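Side-chain contacts in endo-1,3-beta-glucanase, family GH16 (Zobellia galactanivorans, PDB 4BPZ), which probably hydrolyses internal beta-1,3-glucosidic bonds of glucans such as algal laminarin: residues 72-76 against 77-81; 119-123 against 124-128. The protein carries 1 engineered substitution. One frame throughout, in Å; residues are numbered along the deposited sequence.

Interaction 1 (72-76 against 77-81); sequences KYTFE and GSTKD
G77 and E76 form the corner of a two-residue hairpin, a type I' turn running from F75 to S78. Both residues have positive phi, and a CB on G77 would run into the carbonyl oxygen of E76, which calls for glycine here. S78 closes the turn with a mutual pair of backbone bonds, its N giving to F75 O at 3.0 Å and F75 N giving to S78 O. The hydroxyl of S78 bonds to G40 O. T79 faces T74 as a non-hydrogen-bonded pair, and here the side chains do the bonding: T74 OG1 and T79 OG1 meet hydroxyl to hydroxyl at 2.7 Å. In both threonines OG1 sits anti to the carbonyl carbon, which turns the two hydroxyls inward over the strand pair. At K80 the backbone bonds return, K80 N to Y73 O at 2.9 Å and Y73 N to K80 O at 3.0 Å. D81 then meets K72, whose chain bends at chi2 (-82°) to run alongside the aspartate; K72 NZ makes a salt bridge to D81 OD1 at 2.6 Å, coming from above the carboxylate plane. An alanine in place of D81 would remove that carboxylate and would probably leave the K72 ammonium without its mate and freer to swing. The hairpin projects from the surface: Y73, F75, S78 and K80 share the face on which F75 packs against P36 of a loop and against H49 of strand 48-50, while D81 turns the corner into strand 82-93, which also pairs with strand 63-75.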
loop_
_atom_site.group_PDB
_atom_site.type_symbol
_atom_site.label_atom_id
_atom_site.label_comp_id
_atom_site.label_asym_id
_atom_site.label_seq_id
_atom_site.Cartn_x
_atom_site.Cartn_y
_atom_site.Cartn_z
ATOM N N LYS A 72 -5.364 -22.632 -2.966
ATOM C CA LYS A 72 -5.985 -22.527 -4.311
ATOM C C LYS A 72 -7.286 -21.703 -4.152
ATOM O O LYS A 72 -8.116 -22.031 -3.294
ATOM C CB LYS A 72 -6.311 -23.912 -4.923
ATOM C CG LYS A 72 -5.037 -24.707 -5.201
ATOM C CD LYS A 72 -4.396 -24.285 -6.515
ATOM C CE LYS A 72 -3.338 -25.335 -6.859
ATOM N NZ LYS A 72 -2.435 -25.034 -7.999
ATOM N N TYR A 73 -7.486 -20.745 -5.027
ATOM C CA TYR A 73 -8.672 -19.938 -4.951
ATOM C C TYR A 73 -9.050 -19.487 -6.287
ATOM O O TYR A 73 -8.197 -19.087 -7.097
ATOM C CB TYR A 73 -8.386 -18.707 -4.051
ATOM C CG TYR A 73 -9.584 -17.803 -3.765
ATOM C CD1 TYR A 73 -10.403 -18.094 -2.698
ATOM C CD2 TYR A 73 -9.941 -16.751 -4.559
ATOM C CE1 TYR A 73 -11.565 -17.361 -2.402
ATOM C CE2 TYR A 73 -11.072 -16.005 -4.323
ATOM C CZ TYR A 73 -11.873 -16.309 -3.242
ATOM O OH TYR A 73 -13.006 -15.530 -3.030
ATOM N N THR A 74 -10.361 -19.557 -6.634
ATOM C CA THR A 74 -10.838 -19.208 -8.027
ATOM C C THR A 74 -11.789 -18.014 -7.877
ATOM O O THR A 74 -12.714 -18.060 -7.069
ATOM C CB THR A 74 -11.518 -20.401 -8.665
ATOM O OG1 THR A 74 -10.569 -21.471 -8.676
ATOM C CG2 THR A 74 -12.055 -20.074 -10.086
ATOM N N PHE A 75 -11.612 -17.012 -8.723
ATOM C CA PHE A 75 -12.545 -15.878 -8.821
ATOM C C PHE A 75 -12.865 -15.800 -10.326
ATOM O O PHE A 75 -11.999 -15.531 -11.172
ATOM C CB PHE A 75 -11.900 -14.588 -8.352
ATOM C CG PHE A 75 -12.841 -13.416 -8.494
ATOM C CD1 PHE A 75 -13.768 -13.155 -7.448
ATOM C CD2 PHE A 75 -12.861 -12.596 -9.588
ATOM C CE1 PHE A 75 -14.648 -12.096 -7.538
ATOM C CE2 PHE A 75 -13.790 -11.506 -9.708
ATOM C CZ PHE A 75 -14.660 -11.257 -8.656
ATOM N N GLU A 76 -14.137 -15.976 -10.642
ATOM C CA GLU A 76 -14.638 -15.772 -12.018
ATOM C C GLU A 76 -13.801 -16.552 -13.049
ATOM O O GLU A 76 -13.370 -15.981 -14.076
ATOM C CB GLU A 76 -14.713 -14.321 -12.459
ATOM C CG GLU A 76 -15.854 -13.521 -11.848
ATOM C CD GLU A 76 -17.164 -14.273 -12.037
ATOM O OE1 GLU A 76 -17.776 -14.143 -13.125
ATOM O OE2 GLU A 76 -17.528 -15.043 -11.097
ATOM N N GLY A 77 -13.512 -17.824 -12.756
ATOM C CA GLY A 77 -12.810 -18.678 -13.749
ATOM C C GLY A 77 -11.308 -18.596 -13.636
ATOM O O GLY A 77 -10.651 -19.340 -14.344
ATOM N N SER A 78 -10.750 -17.710 -12.789
ATOM C CA SER A 78 -9.287 -17.517 -12.712
ATOM C C SER A 78 -8.817 -18.167 -11.433
ATOM O O SER A 78 -9.233 -17.717 -10.369
ATOM C CB SER A 78 -8.972 -16.076 -12.761
ATOM O OG SER A 78 -7.546 -15.906 -12.435
ATOM N N THR A 79 -7.961 -19.197 -11.481
ATOM C CA THR A 79 -7.453 -19.841 -10.249
ATOM C C THR A 79 -6.063 -19.342 -9.977
ATOM O O THR A 79 -5.234 -19.259 -10.943
ATOM C CB THR A 79 -7.454 -21.344 -10.436
ATOM O OG1 THR A 79 -8.822 -21.766 -10.720
ATOM C CG2 THR A 79 -6.986 -22.059 -9.190
ATOM N N LYS A 80 -5.804 -19.033 -8.724
ATOM C CA LYS A 80 -4.472 -18.672 -8.291
ATOM C C LYS A 80 -4.120 -19.577 -7.118
ATOM O O LYS A 80 -4.976 -20.242 -6.513
ATOM C CB LYS A 80 -4.412 -17.191 -7.836
ATOM C CG LYS A 80 -4.725 -16.194 -8.912
ATOM C CD LYS A 80 -3.625 -16.171 -10.002
ATOM C CE LYS A 80 -4.010 -15.212 -11.137
ATOM N NZ LYS A 80 -3.178 -15.365 -12.310
ATOM N N ASP A 81 -2.827 -19.575 -6.802
ATOM C CA ASP A 81 -2.283 -20.485 -5.769
ATOM C C ASP A 81 -2.088 -19.800 -4.416
ATOM O O ASP A 81 -1.669 -20.460 -3.460
ATOM C CB ASP A 81 -0.902 -20.985 -6.230
ATOM C CG ASP A 81 -0.992 -21.894 -7.421
ATOM O OD1 ASP A 81 -2.089 -22.465 -7.660
ATOM O OD2 ASP A 81 0.041 -22.036 -8.116
#

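Interaction 2 (119-123 against 124-128); sequences ANSNE and TGNYF. With BGC (beta-D-glucopyranose), chain C.
E123 and N126 hold the ends of a type II turn, with N126 N giving to E123 O at 3.1 Å. G125 takes the corner position with positive phi, which favours glycine. This is the tight part of the contact. N126 has CG between its backbone N and carbonyl carbon (chi1 84°), a rotation that folds the side chain back over the turn and brings CG to 3.2 Å from E123 O. Just upstream S121 makes an ST turn: its OG accepts the E123 N-H at 3.2 Å in a nearly straight bond, and also bonds to Y223 OH. More loosely, A119 CB lies obliquely by the ring of F128, 4.5 Å from CG, and that ring also meets Y223.

The water side is different. T124 turns its side chain away, and one water bridges the step, donating to N122 O at 2.8 Å and lying 2.9 Å from T124 OG1.

The side chain of E123 leaves the loop extended, CG anti to the backbone N, and its two carboxylate oxygens split the work. OE1 accepts a hydrogen bond at 2.7 Å from O6 of a bound glucose, a sugar also held by N44, while OE2 is held by R86 in a salt bridge and by Q33, which fixes the rotation of the group. Here a loop between strands 110-118 and 142-144 presents a carboxylate to the glycan-binding pocket of this family 16 glycoside hydrolase domain, as a sugar-binding side chain.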
loop_
_atom_site.group_PDB
_atom_site.type_symbol
_atom_site.label_atom_id
_atom_site.label_comp_id
_atom_site.label_asym_id
_atom_site.label_seq_id
_atom_site.Cartn_x
_atom_site.Cartn_y
_atom_site.Cartn_z
ATOM N N ALA A 119 -6.759 9.592 -6.613
ATOM C CA ALA A 119 -8.162 9.191 -6.575
ATOM C C ALA A 119 -8.830 9.240 -7.950
ATOM O O ALA A 119 -9.957 8.695 -8.059
ATOM C CB ALA A 119 -8.968 9.989 -5.559
ATOM N N ASN A 120 -8.186 9.849 -8.955
ATOM C CA ASN A 120 -8.643 9.756 -10.356
ATOM C C ASN A 120 -8.086 8.562 -11.031
ATOM O O ASN A 120 -8.263 8.442 -12.284
ATOM C CB ASN A 120 -8.216 11.048 -11.120
ATOM C CG ASN A 120 -6.748 11.322 -11.134
ATOM O OD1 ASN A 120 -5.921 10.566 -10.536
ATOM N ND2 ASN A 120 -6.340 12.319 -11.891
ATOM N N SER A 121 -7.559 7.544 -10.329
ATOM C CA SER A 121 -7.040 6.354 -10.992
ATOM C C SER A 121 -8.066 5.581 -11.772
ATOM O O SER A 121 -7.741 4.926 -12.777
ATOM C CB SER A 121 -6.366 5.403 -9.972
ATOM O OG SER A 121 -7.399 4.788 -9.194
ATOM N N ASN A 122 -9.274 5.530 -11.255
ATOM C CA ASN A 122 -10.298 4.690 -11.802
ATOM C C ASN A 122 -9.867 3.253 -11.908
ATOM O O ASN A 122 -10.287 2.520 -12.803
ATOM C CB ASN A 122 -10.889 5.272 -13.124
ATOM C CG ASN A 122 -12.123 4.531 -13.613
ATOM O OD1 ASN A 122 -12.965 4.107 -12.796
ATOM N ND2 ASN A 122 -12.291 4.472 -14.938
ATOM N N GLU A 123 -9.050 2.760 -11.002
ATOM C CA GLU A 123 -8.663 1.381 -11.012
ATOM C C GLU A 123 -9.850 0.489 -10.850
ATOM O O GLU A 123 -10.778 0.754 -10.031
ATOM C CB GLU A 123 -7.633 1.111 -9.877
ATOM C CG GLU A 123 -7.328 -0.355 -9.744
ATOM C CD GLU A 123 -6.060 -0.560 -8.980
ATOM O OE1 GLU A 123 -4.958 -0.436 -9.597
ATOM O OE2 GLU A 123 -6.100 -0.742 -7.732
ATOM N N THR A 124 -9.882 -0.586 -11.595
ATOM C CA THR A 124 -10.950 -1.541 -11.528
ATOM C C THR A 124 -11.294 -1.955 -10.099
ATOM O O THR A 124 -10.436 -2.373 -9.387
ATOM C CB THR A 124 -10.776 -2.734 -12.498
ATOM O OG1 THR A 124 -10.758 -2.115 -13.823
ATOM C CG2 THR A 124 -11.829 -3.760 -12.315
ATOM N N GLY A 125 -12.584 -1.875 -9.739
ATOM C CA GLY A 125 -13.002 -2.415 -8.421
ATOM C C GLY A 125 -12.569 -1.534 -7.244
ATOM O O GLY A 125 -12.648 -2.009 -6.105
ATOM N N ASN A 126 -12.110 -0.318 -7.492
ATOM C CA ASN A 126 -11.740 0.574 -6.417
ATOM C C ASN A 126 -12.967 1.325 -5.870
ATOM O O ASN A 126 -14.091 1.076 -6.266
ATOM C CB ASN A 126 -10.587 1.509 -6.800
ATOM C CG ASN A 126 -10.996 2.734 -7.537
ATOM O OD1 ASN A 126 -10.139 3.666 -7.677
ATOM N ND2 ASN A 126 -12.203 2.855 -7.967
ATOM N N TYR A 127 -12.789 2.203 -4.909
ATOM C CA TYR A 127 -13.929 2.829 -4.250
ATOM C C TYR A 127 -14.405 4.076 -4.962
ATOM O O TYR A 127 -15.588 4.429 -4.822
ATOM C CB TYR A 127 -13.471 3.168 -2.832
ATOM C CG TYR A 127 -14.595 3.722 -1.974
ATOM C CD1 TYR A 127 -15.735 2.972 -1.635
ATOM C CD2 TYR A 127 -14.487 5.011 -1.444
ATOM C CE1 TYR A 127 -16.777 3.543 -0.850
ATOM C CE2 TYR A 127 -15.496 5.532 -0.665
ATOM C CZ TYR A 127 -16.598 4.820 -0.373
ATOM O OH TYR A 127 -17.624 5.343 0.452
ATOM N N PHE A 128 -13.582 4.764 -5.713
ATOM C CA PHE A 128 -13.859 6.110 -6.257
ATOM C C PHE A 128 -14.274 6.112 -7.722
ATOM O O PHE A 128 -14.866 7.142 -8.111
ATOM C CB PHE A 128 -12.658 7.033 -6.019
ATOM C CG PHE A 128 -12.364 7.226 -4.558
ATOM C CD1 PHE A 128 -13.162 8.018 -3.772
ATOM C CD2 PHE A 128 -11.312 6.503 -3.941
ATOM C CE1 PHE A 128 -12.883 8.229 -2.413
ATOM C CE2 PHE A 128 -11.070 6.630 -2.596
ATOM C CZ PHE A 128 -11.811 7.486 -1.824
HETATM C C2 BGC C . 1.865 -1.738 -11.582
HETATM C C3 BGC C . 1.061 -1.077 -12.658
HETATM C C4 BGC C . -0.402 -0.787 -12.152
HETATM C C5 BGC C . -0.346 0.018 -10.829
HETATM C C6 BGC C . -1.691 0.204 -10.158
HETATM C C1 BGC C . 1.775 -0.880 -10.292
HETATM O O2 BGC C . 3.189 -1.852 -12.020
HETATM O O3 BGC C . 0.984 -2.000 -13.743
HETATM O O4 BGC C . -1.148 0.047 -13.031
HETATM O O5 BGC C . 0.434 -0.765 -9.883
HETATM O O6 BGC C . -2.301 -1.000 -9.750
HETATM O O HOH W 1 -11.390 0.621 -14.506
#

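How the interactions relate
Following the chain from the N terminus, interaction 1 comes first: 72-76 runs out along strand 63-75, reverses, and returns through 77-81, closing a hairpin at the surface. The chain then passes through strands 82-93, 96-103 and 110-118 before interaction 2 folds 119-128 back on itself, in the loop leading to strand 142-144. The two contacts lie in series, neither nesting nor crossing, with centres about 23 Å apart and nearest atoms about 8 Å apart. Strand 82-93 is their link: interaction 1 leads into it at D81, and it carries R86, N88, K90 and A92, which meet E123, N126, Y127 and F128 of interaction 2.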